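Local coordinates for protein diaminopimelate decarboxylase (Methanocaldococcus jannaschii, PDB 1TWI) that catalyses the pyridoxal-phosphate-dependent decarboxylation of meso-diaminopimelate to L-lysine, the last step of lysine biosynthesis through the diaminopimelate pathway, at residues D20-A25 with G376-I381; L74-L79 with F412-R417; I188-I193 with K236-E241. All blocks are in the same frame, centred on the assembly; numbering follows the deposited sequence.

Contact 1. Residues D20-A25 with G376-I381; sequences DAIELA and GDVLAI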
loop_
_atom_site.group_PDB
_atom_site.type_symbol
_atom_site.label_atom_id
_atom_site.label_comp_id
_atom_site.label_asym_id
_atom_site.label_seq_id
_atom_site.Cartn_x
_atom_site.Cartn_y
_atom_site.Cartn_z
ATOM N N ASP A 20 -27.550 -8.867 -10.509
ATOM C CA ASP A 20 -27.850 -8.617 -9.083
ATOM C C ASP A 20 -26.528 -8.624 -8.251
ATOM O O ASP A 20 -25.855 -9.646 -8.179
ATOM C CB ASP A 20 -28.781 -9.748 -8.647
ATOM C CG ASP A 20 -29.297 -9.595 -7.260
ATOM O OD1 ASP A 20 -28.495 -9.592 -6.311
ATOM O OD2 ASP A 20 -30.533 -9.513 -7.127
ATOM N N ALA A 21 -26.167 -7.524 -7.597
ATOM C CA ALA A 21 -24.882 -7.490 -6.900
ATOM C C ALA A 21 -24.763 -8.454 -5.748
ATOM O O ALA A 21 -23.676 -9.037 -5.538
ATOM C CB ALA A 21 -24.573 -6.092 -6.393
ATOM N N ILE A 22 -25.851 -8.585 -4.989
ATOM C CA ILE A 22 -25.850 -9.521 -3.857
ATOM C C ILE A 22 -25.636 -10.946 -4.370
ATOM O O ILE A 22 -24.907 -11.730 -3.751
ATOM C CB ILE A 22 -27.173 -9.420 -3.055
ATOM C CG1 ILE A 22 -27.215 -8.062 -2.336
ATOM C CG2 ILE A 22 -27.207 -10.512 -1.945
ATOM C CD1 ILE A 22 -28.591 -7.733 -1.794
ATOM N N GLU A 23 -26.268 -11.287 -5.489
ATOM C CA GLU A 23 -26.080 -12.633 -6.070
ATOM C C GLU A 23 -24.644 -12.807 -6.549
ATOM O O GLU A 23 -24.114 -13.904 -6.500
ATOM C CB GLU A 23 -27.056 -12.895 -7.210
ATOM C CG GLU A 23 -28.502 -13.034 -6.695
ATOM C CD GLU A 23 -29.470 -13.452 -7.788
ATOM O OE1 GLU A 23 -29.059 -13.541 -8.983
ATOM O OE2 GLU A 23 -30.638 -13.698 -7.445
ATOM N N LEU A 24 -24.012 -11.731 -7.003
ATOM C CA LEU A 24 -22.621 -11.831 -7.414
ATOM C C LEU A 24 -21.774 -12.153 -6.173
ATOM O O LEU A 24 -20.870 -13.047 -6.219
ATOM C CB LEU A 24 -22.132 -10.532 -8.045
ATOM C CG LEU A 24 -22.621 -10.153 -9.450
ATOM C CD1 LEU A 24 -22.042 -8.791 -9.823
ATOM C CD2 LEU A 24 -22.202 -11.169 -10.458
ATOM N N ALA A 25 -22.073 -11.459 -5.072
ATOM C CA ALA A 25 -21.345 -11.689 -3.818
ATOM C C ALA A 25 -21.545 -13.136 -3.350
ATOM O O ALA A 25 -20.605 -13.783 -2.835
ATOM C CB ALA A 25 -21.819 -10.755 -2.759
ATOM N N GLY A 376 -24.575 -9.833 7.232
ATOM C CA GLY A 376 -24.958 -10.619 6.066
ATOM C C GLY A 376 -25.284 -9.736 4.873
ATOM O O GLY A 376 -25.339 -10.192 3.722
ATOM N N ASP A 377 -25.533 -8.449 5.128
ATOM C CA ASP A 377 -25.799 -7.558 4.004
ATOM C C ASP A 377 -24.458 -7.391 3.279
ATOM O O ASP A 377 -23.397 -7.659 3.839
ATOM C CB ASP A 377 -26.245 -6.170 4.510
ATOM C CG ASP A 377 -27.724 -6.133 4.899
ATOM O OD1 ASP A 377 -28.436 -7.112 4.558
ATOM O OD2 ASP A 377 -28.157 -5.113 5.507
ATOM N N VAL A 378 -24.543 -6.938 2.042
ATOM C CA VAL A 378 -23.374 -6.701 1.196
ATOM C C VAL A 378 -23.344 -5.192 0.927
ATOM O O VAL A 378 -24.374 -4.628 0.510
ATOM C CB VAL A 378 -23.540 -7.448 -0.137
ATOM C CG1 VAL A 378 -22.330 -7.132 -1.087
ATOM C CG2 VAL A 378 -23.628 -9.023 0.136
ATOM N N LEU A 379 -22.212 -4.540 1.207
ATOM C CA LEU A 379 -22.106 -3.130 0.921
ATOM C C LEU A 379 -21.300 -2.998 -0.383
ATOM O O LEU A 379 -20.434 -3.844 -0.655
ATOM C CB LEU A 379 -21.342 -2.374 2.021
ATOM C CG LEU A 379 -21.815 -2.512 3.467
ATOM C CD1 LEU A 379 -21.030 -1.510 4.309
ATOM C CD2 LEU A 379 -23.341 -2.171 3.557
ATOM N N ALA A 380 -21.592 -1.967 -1.189
ATOM C CA ALA A 380 -20.830 -1.707 -2.400
ATOM C C ALA A 380 -20.081 -0.364 -2.225
ATOM O O ALA A 380 -20.686 0.701 -1.874
ATOM C CB ALA A 380 -21.771 -1.626 -3.618
ATOM N N ILE A 381 -18.779 -0.395 -2.486
ATOM C CA ILE A 381 -17.967 0.814 -2.393
ATOM C C ILE A 381 -17.742 1.172 -3.843
ATOM O O ILE A 381 -17.144 0.405 -4.628
ATOM C CB ILE A 381 -16.619 0.496 -1.688
ATOM C CG1 ILE A 381 -16.905 0.004 -0.248
ATOM C CG2 ILE A 381 -15.713 1.783 -1.631
ATOM C CD1 ILE A 381 -15.662 -0.870 0.351
#
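I22 and A25, one turn apart on the first turns of helix 21-28, both lie against V378, a valine that projects from strand 378-382. The helix starts at D20, which occupies the N-cap position: E23 N donates to D20 OD1 at 2.9 Å, reaching that oxygen on its anti side and 33° out of the carboxylate plane. An aspartate suits this place because its short side chain can fold back over the first turn, while its other oxygen, OD2, pairs with R13. A21 comes next, and its methyl group heads toward the strand, but it packs on F14 and C342. At I22 the backbones come nearest, with I22 CA 6.3 Å from V378 CA. The isoleucine does not point straight at the strand; it brushes past, and I22 CG1 lies 4.3 Å from V378 CB, a loose contact along the flank of the valine.

The arrangement is a helix from near the N terminus laid on the β domain that accompanies the pyridoxal-binding barrel in this family; strand 32-36, which follows the helix, belongs to the same mixed sheet as 378-382. Strand 378-382 lies between strands 300-311 and 339-341 of that sheet, and L303 also packs on V378.

E23 faces solvent, as suits a glutamate. L24 is buried and takes no part in the contact with the strand; its N closes the first helical turn on D20 O. A25 sits with its small CB before the forked end of the valine, 3.8 Å from V378 CG2 and 4.0 Å from V378 CG1. With CG1 anti to the backbone N (chi1 177°), V378, β-branched as suits a strand, offers both methyls to this one carbon, and the small alanine leaves room for the pair.

Contact 2. Residues L74-L79 with F412-R417; sequences LAITRL and FLIRER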
loop_
_atom_site.group_PDB
_atom_site.type_symbol
_atom_site.label_atom_id
_atom_site.label_comp_id
_atom_site.label_asym_id
_atom_site.label_seq_id
_atom_site.Cartn_x
_atom_site.Cartn_y
_atom_site.Cartn_z
ATOM N N LEU A 74 -5.042 -8.304 -16.785
ATOM C CA LEU A 74 -4.951 -8.717 -18.187
ATOM C C LEU A 74 -6.255 -8.681 -18.960
ATOM O O LEU A 74 -6.265 -8.385 -20.159
ATOM C CB LEU A 74 -4.296 -10.135 -18.315
ATOM C CG LEU A 74 -3.822 -10.589 -19.721
ATOM C CD1 LEU A 74 -2.800 -9.571 -20.272
ATOM C CD2 LEU A 74 -3.132 -12.017 -19.609
ATOM N N ALA A 75 -7.368 -8.962 -18.302
ATOM C CA ALA A 75 -8.636 -8.893 -19.068
ATOM C C ALA A 75 -8.968 -7.416 -19.385
ATOM O O ALA A 75 -9.456 -7.098 -20.487
ATOM C CB ALA A 75 -9.812 -9.531 -18.280
ATOM N N ILE A 76 -8.723 -6.536 -18.412
ATOM C CA ILE A 76 -9.044 -5.103 -18.600
ATOM C C ILE A 76 -8.179 -4.510 -19.717
ATOM O O ILE A 76 -8.675 -3.762 -20.560
ATOM C CB ILE A 76 -8.832 -4.288 -17.271
ATOM C CG1 ILE A 76 -9.783 -4.807 -16.172
ATOM C CG2 ILE A 76 -9.043 -2.771 -17.518
ATOM C CD1 ILE A 76 -11.265 -4.884 -16.620
ATOM N N THR A 77 -6.872 -4.826 -19.715
ATOM C CA THR A 77 -5.981 -4.310 -20.741
ATOM C C THR A 77 -6.310 -4.939 -22.108
ATOM O O THR A 77 -6.222 -4.266 -23.142
ATOM C CB THR A 77 -4.464 -4.527 -20.355
ATOM O OG1 THR A 77 -4.210 -5.920 -20.185
ATOM C CG2 THR A 77 -4.125 -3.778 -19.060
ATOM N N ARG A 78 -6.720 -6.208 -22.138
ATOM C CA ARG A 78 -7.087 -6.784 -23.433
ATOM C C ARG A 78 -8.359 -6.126 -23.949
ATOM O O ARG A 78 -8.489 -5.913 -25.155
ATOM C CB ARG A 78 -7.236 -8.336 -23.365
ATOM C CG ARG A 78 -5.852 -8.997 -23.289
ATOM C CD ARG A 78 -5.830 -10.515 -23.355
ATOM N NE ARG A 78 -6.134 -10.985 -24.704
ATOM C CZ ARG A 78 -5.277 -11.113 -25.721
ATOM N NH1 ARG A 78 -3.973 -10.818 -25.633
ATOM N NH2 ARG A 78 -5.757 -11.562 -26.866
ATOM N N LEU A 79 -9.285 -5.815 -23.037
ATOM C CA LEU A 79 -10.531 -5.132 -23.432
ATOM C C LEU A 79 -10.142 -3.810 -24.067
ATOM O O LEU A 79 -10.555 -3.486 -25.203
ATOM C CB LEU A 79 -11.397 -4.850 -22.193
ATOM C CG LEU A 79 -12.634 -3.908 -22.401
ATOM C CD1 LEU A 79 -13.652 -4.457 -23.502
ATOM C CD2 LEU A 79 -13.302 -3.681 -21.026
ATOM N N PHE A 412 -17.787 -12.800 -15.838
ATOM C CA PHE A 412 -16.599 -13.648 -15.900
ATOM C C PHE A 412 -15.578 -13.388 -14.805
ATOM O O PHE A 412 -15.276 -12.247 -14.478
ATOM C CB PHE A 412 -15.914 -13.470 -17.278
ATOM C CG PHE A 412 -16.832 -13.733 -18.442
ATOM C CD1 PHE A 412 -17.617 -12.694 -18.983
ATOM C CD2 PHE A 412 -16.912 -14.997 -18.988
ATOM C CE1 PHE A 412 -18.473 -12.911 -20.080
ATOM C CE2 PHE A 412 -17.768 -15.255 -20.099
ATOM C CZ PHE A 412 -18.558 -14.189 -20.650
ATOM N N LEU A 413 -15.012 -14.462 -14.255
ATOM C CA LEU A 413 -13.977 -14.287 -13.235
ATOM C C LEU A 413 -12.739 -13.770 -13.986
ATOM O O LEU A 413 -12.242 -14.406 -14.918
ATOM C CB LEU A 413 -13.689 -15.641 -12.507
ATOM C CG LEU A 413 -12.691 -15.581 -11.318
ATOM C CD1 LEU A 413 -13.259 -14.641 -10.209
ATOM C CD2 LEU A 413 -12.457 -16.996 -10.731
ATOM N N ILE A 414 -12.231 -12.598 -13.621
ATOM C CA ILE A 414 -11.018 -12.124 -14.297
ATOM C C ILE A 414 -9.803 -12.045 -13.379
ATOM O O ILE A 414 -8.693 -11.733 -13.839
ATOM C CB ILE A 414 -11.198 -10.749 -14.998
ATOM C CG1 ILE A 414 -11.689 -9.680 -13.994
ATOM C CG2 ILE A 414 -12.262 -10.925 -16.145
ATOM C CD1 ILE A 414 -11.549 -8.241 -14.581
ATOM N N ARG A 415 -9.999 -12.295 -12.083
ATOM C CA ARG A 415 -8.840 -12.385 -11.193
ATOM C C ARG A 415 -9.212 -13.402 -10.146
ATOM O O ARG A 415 -10.265 -13.304 -9.534
ATOM C CB ARG A 415 -8.492 -11.022 -10.539
ATOM C CG ARG A 415 -7.189 -11.125 -9.701
ATOM C CD ARG A 415 -6.948 -9.946 -8.739
ATOM N NE ARG A 415 -5.902 -10.350 -7.807
ATOM C CZ ARG A 415 -4.615 -10.102 -7.983
ATOM N NH1 ARG A 415 -4.206 -9.415 -9.051
ATOM N NH2 ARG A 415 -3.730 -10.572 -7.113
ATOM N N GLU A 416 -8.371 -14.410 -9.921
ATOM C CA GLU A 416 -8.701 -15.402 -8.894
ATOM C C GLU A 416 -8.180 -14.890 -7.572
ATOM O O GLU A 416 -7.226 -14.083 -7.516
ATOM C CB GLU A 416 -8.050 -16.749 -9.245
ATOM C CG GLU A 416 -8.444 -17.923 -8.386
ATOM C CD GLU A 416 -9.941 -18.102 -8.188
ATOM O OE1 GLU A 416 -10.454 -17.406 -7.313
ATOM O OE2 GLU A 416 -10.585 -18.928 -8.885
ATOM N N ARG A 417 -8.775 -15.337 -6.475
ATOM C CA ARG A 417 -8.275 -14.844 -5.207
ATOM C C ARG A 417 -7.046 -15.605 -4.763
ATOM O O ARG A 417 -6.728 -16.671 -5.296
ATOM C CB ARG A 417 -9.335 -14.953 -4.098
ATOM C CG ARG A 417 -9.825 -16.336 -3.833
ATOM C CD ARG A 417 -10.705 -16.273 -2.535
ATOM N NE ARG A 417 -11.806 -15.316 -2.654
ATOM C CZ ARG A 417 -13.067 -15.653 -2.923
ATOM N NH1 ARG A 417 -13.385 -16.958 -3.101
ATOM N NH2 ARG A 417 -14.004 -14.696 -3.008
#
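A75 and I76, in the first turn of helix 74-82, meet a single residue of strand 410-415, I414, and divide it between them. A75 points directly at the strand, and its methyl takes the short branch of the isoleucine: A75 CB is 3.5 Å from I414 CG2 and 3.8 Å from I414 CB. This is snug, and alanine suits the spot because the backbones are near, with A75 CA 6.2 Å from I414 CA. I76 reaches the long branch from beside it. The two isoleucine side chains cross at about a right angle, with I76 CD1 3.9 Å from I414 CD1 and I76 CG1 4.2 Å from that same methyl.

I414 can serve both neighbours because its CG1 stands between the backbone N and the carbonyl carbon (chi1 56°), a cramped setting for that branch, and its CG2 lies beside the backbone N. The residue also belongs to a classic β bulge, in which I414 and R415 together face M403. L405 of the same chain and P430 of the second subunit both pack on I414, and that P430 reaches A75 as well.

N73 bridges the two parts, its OD1 accepting from A75 N and I76 N at the start of the helix and its ND2 donating to I414 O. Between the two segments themselves the touching atoms are all carbon, so this joint of barrel helix and β domain rests on apolar contact alone, with the polar backbone beside it tied down by one amide.

Contact 3. Residues I188-I193 with K236-E241; sequences IAMKAI and KEEGIE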
loop_
_atom_site.group_PDB
_atom_site.type_symbol
_atom_site.label_atom_id
_atom_site.label_comp_id
_atom_site.label_asym_id
_atom_site.label_seq_id
_atom_site.Cartn_x
_atom_site.Cartn_y
_atom_site.Cartn_z
ATOM N N ILE A 188 16.955 23.314 -19.141
ATOM C CA ILE A 188 17.276 21.886 -19.166
ATOM C C ILE A 188 16.574 21.138 -20.277
ATOM O O ILE A 188 17.176 20.337 -20.987
ATOM C CB ILE A 188 16.959 21.251 -17.793
ATOM C CG1 ILE A 188 17.914 21.846 -16.768
ATOM C CG2 ILE A 188 17.100 19.679 -17.849
ATOM C CD1 ILE A 188 17.660 21.312 -15.359
ATOM N N ALA A 189 15.287 21.381 -20.454
ATOM C CA ALA A 189 14.592 20.655 -21.495
ATOM C C ALA A 189 15.185 20.971 -22.905
ATOM O O ALA A 189 15.361 20.064 -23.745
ATOM C CB ALA A 189 13.020 20.963 -21.422
ATOM N N MET A 190 15.500 22.230 -23.173
ATOM C CA MET A 190 16.081 22.563 -24.481
ATOM C C MET A 190 17.477 21.899 -24.615
ATOM O O MET A 190 17.854 21.396 -25.683
ATOM C CB MET A 190 16.215 24.086 -24.641
ATOM C CG MET A 190 16.896 24.532 -25.968
ATOM S SD MET A 190 15.887 24.197 -27.403
ATOM C CE MET A 190 14.464 25.490 -27.253
ATOM N N LYS A 191 18.258 21.921 -23.533
ATOM C CA LYS A 191 19.594 21.282 -23.579
ATOM C C LYS A 191 19.467 19.770 -23.909
ATOM O O LYS A 191 20.195 19.240 -24.761
ATOM C CB LYS A 191 20.291 21.467 -22.240
ATOM C CG LYS A 191 21.686 20.841 -22.094
ATOM C CD LYS A 191 22.149 21.167 -20.651
ATOM C CE LYS A 191 22.972 20.026 -20.053
ATOM N NZ LYS A 191 24.407 20.039 -20.418
ATOM N N ALA A 192 18.511 19.093 -23.262
ATOM C CA ALA A 192 18.331 17.665 -23.506
ATOM C C ALA A 192 17.945 17.383 -24.956
ATOM O O ALA A 192 18.472 16.460 -25.603
ATOM C CB ALA A 192 17.252 17.070 -22.536
ATOM N N ILE A 193 17.003 18.148 -25.485
ATOM C CA ILE A 193 16.585 17.894 -26.844
ATOM C C ILE A 193 17.708 18.230 -27.844
ATOM O O ILE A 193 17.858 17.529 -28.859
ATOM C CB ILE A 193 15.281 18.705 -27.183
ATOM C CG1 ILE A 193 14.123 18.137 -26.341
ATOM C CG2 ILE A 193 14.986 18.687 -28.704
ATOM C CD1 ILE A 193 12.906 18.967 -26.393
ATOM N N LYS A 236 10.717 25.368 -32.277
ATOM C CA LYS A 236 10.618 25.709 -33.692
ATOM C C LYS A 236 11.561 26.896 -34.042
ATOM O O LYS A 236 12.146 26.921 -35.119
ATOM C CB LYS A 236 9.171 26.065 -34.045
ATOM C CG LYS A 236 8.964 26.300 -35.539
ATOM C CD LYS A 236 9.064 24.988 -36.269
ATOM C CE LYS A 236 9.039 25.174 -37.750
ATOM N NZ LYS A 236 7.661 25.065 -38.149
ATOM N N GLU A 237 11.691 27.870 -33.146
ATOM C CA GLU A 237 12.624 28.973 -33.372
ATOM C C GLU A 237 14.064 28.433 -33.469
ATOM O O GLU A 237 14.935 29.058 -34.114
ATOM C CB GLU A 237 12.538 30.003 -32.241
ATOM C CG GLU A 237 11.223 30.796 -32.259
ATOM C CD GLU A 237 10.895 31.501 -30.936
ATOM O OE1 GLU A 237 9.960 32.332 -30.944
ATOM O OE2 GLU A 237 11.541 31.229 -29.880
ATOM N N GLU A 238 14.345 27.305 -32.818
ATOM C CA GLU A 238 15.680 26.718 -32.954
ATOM C C GLU A 238 15.754 25.765 -34.169
ATOM O O GLU A 238 16.717 25.017 -34.322
ATOM C CB GLU A 238 16.071 25.940 -31.686
ATOM C CG GLU A 238 16.070 26.802 -30.423
ATOM C CD GLU A 238 17.016 27.987 -30.573
ATOM O OE1 GLU A 238 18.210 27.774 -30.752
ATOM O OE2 GLU A 238 16.557 29.127 -30.516
ATOM N N GLY A 239 14.750 25.767 -35.031
ATOM C CA GLY A 239 14.785 24.844 -36.176
ATOM C C GLY A 239 14.381 23.413 -35.817
ATOM O O GLY A 239 14.585 22.474 -36.597
ATOM N N ILE A 240 13.767 23.229 -34.638
ATOM C CA ILE A 240 13.378 21.882 -34.197
ATOM C C ILE A 240 11.854 21.649 -34.314
ATOM O O ILE A 240 11.079 22.439 -33.767
ATOM C CB ILE A 240 13.881 21.675 -32.721
ATOM C CG1 ILE A 240 15.417 21.818 -32.695
ATOM C CG2 ILE A 240 13.416 20.266 -32.158
ATOM C CD1 ILE A 240 16.023 22.013 -31.252
ATOM N N GLU A 241 11.440 20.583 -35.016
ATOM C CA GLU A 241 10.031 20.232 -35.204
ATOM C C GLU A 241 9.612 19.073 -34.317
ATOM O O GLU A 241 10.373 18.120 -34.100
ATOM C CB GLU A 241 9.729 19.843 -36.658
ATOM C CG GLU A 241 9.790 21.010 -37.631
ATOM C CD GLU A 241 9.059 20.659 -38.943
ATOM O OE1 GLU A 241 9.326 19.544 -39.494
ATOM O OE2 GLU A 241 8.208 21.485 -39.404
#
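M190 reaches across to E238 and I240 where helix 219-237 ends in a Schellman motif, beside helix 188-198 on the outside of the TIM-type barrel. From CB the methionine runs on with CG anti to the backbone N (chi1 177°). Bends at chi2 and chi3 then turn the thioether toward the loop. SD is 4.0 Å from E238 CG and, more loosely, 4.4 Å from I240 CD1. The terminal CE goes a little closer, to 3.8 Å from E238 CG. The side chain also packs on E234 and L235 of the helix.

A flexible, apolar methionine can thus cover both the methylene part of a glutamate at the surface and the buried isoleucine that lies two residues on. The charged end of E238 serves another purpose, since OE1 forms a salt bridge with K194. G239, between the two, has the positive phi that glycine adopts readily and is the C' residue of the motif: its N bonds back to K236 O, and I240 N to L235 O.

One turn beyond M190, I193, itself buried, points toward I240, the two side chains meeting through their short branches, with I193 CG2 4.1 Å from I240 CG2.

Contacts 1 and 2 both reach the mixed sheet of the β domain, one through strand 378-382 and the other through strand 410-415. Their centres are about 20 Å apart and their nearest atoms about 7 Å, and their segments alternate along the chain. Contact 3 belongs to the barrel alone; it is nested inside the loops closed by both others and lies across the chain's centre from them, its own centre about 56 Å from that of contact 1 and about 43 Å from that of contact 2. Only contact 2 approaches the cofactor site: the side chain of I76 is about 12 Å from bound pyridoxal phosphate and about 10 Å from G292, which binds it.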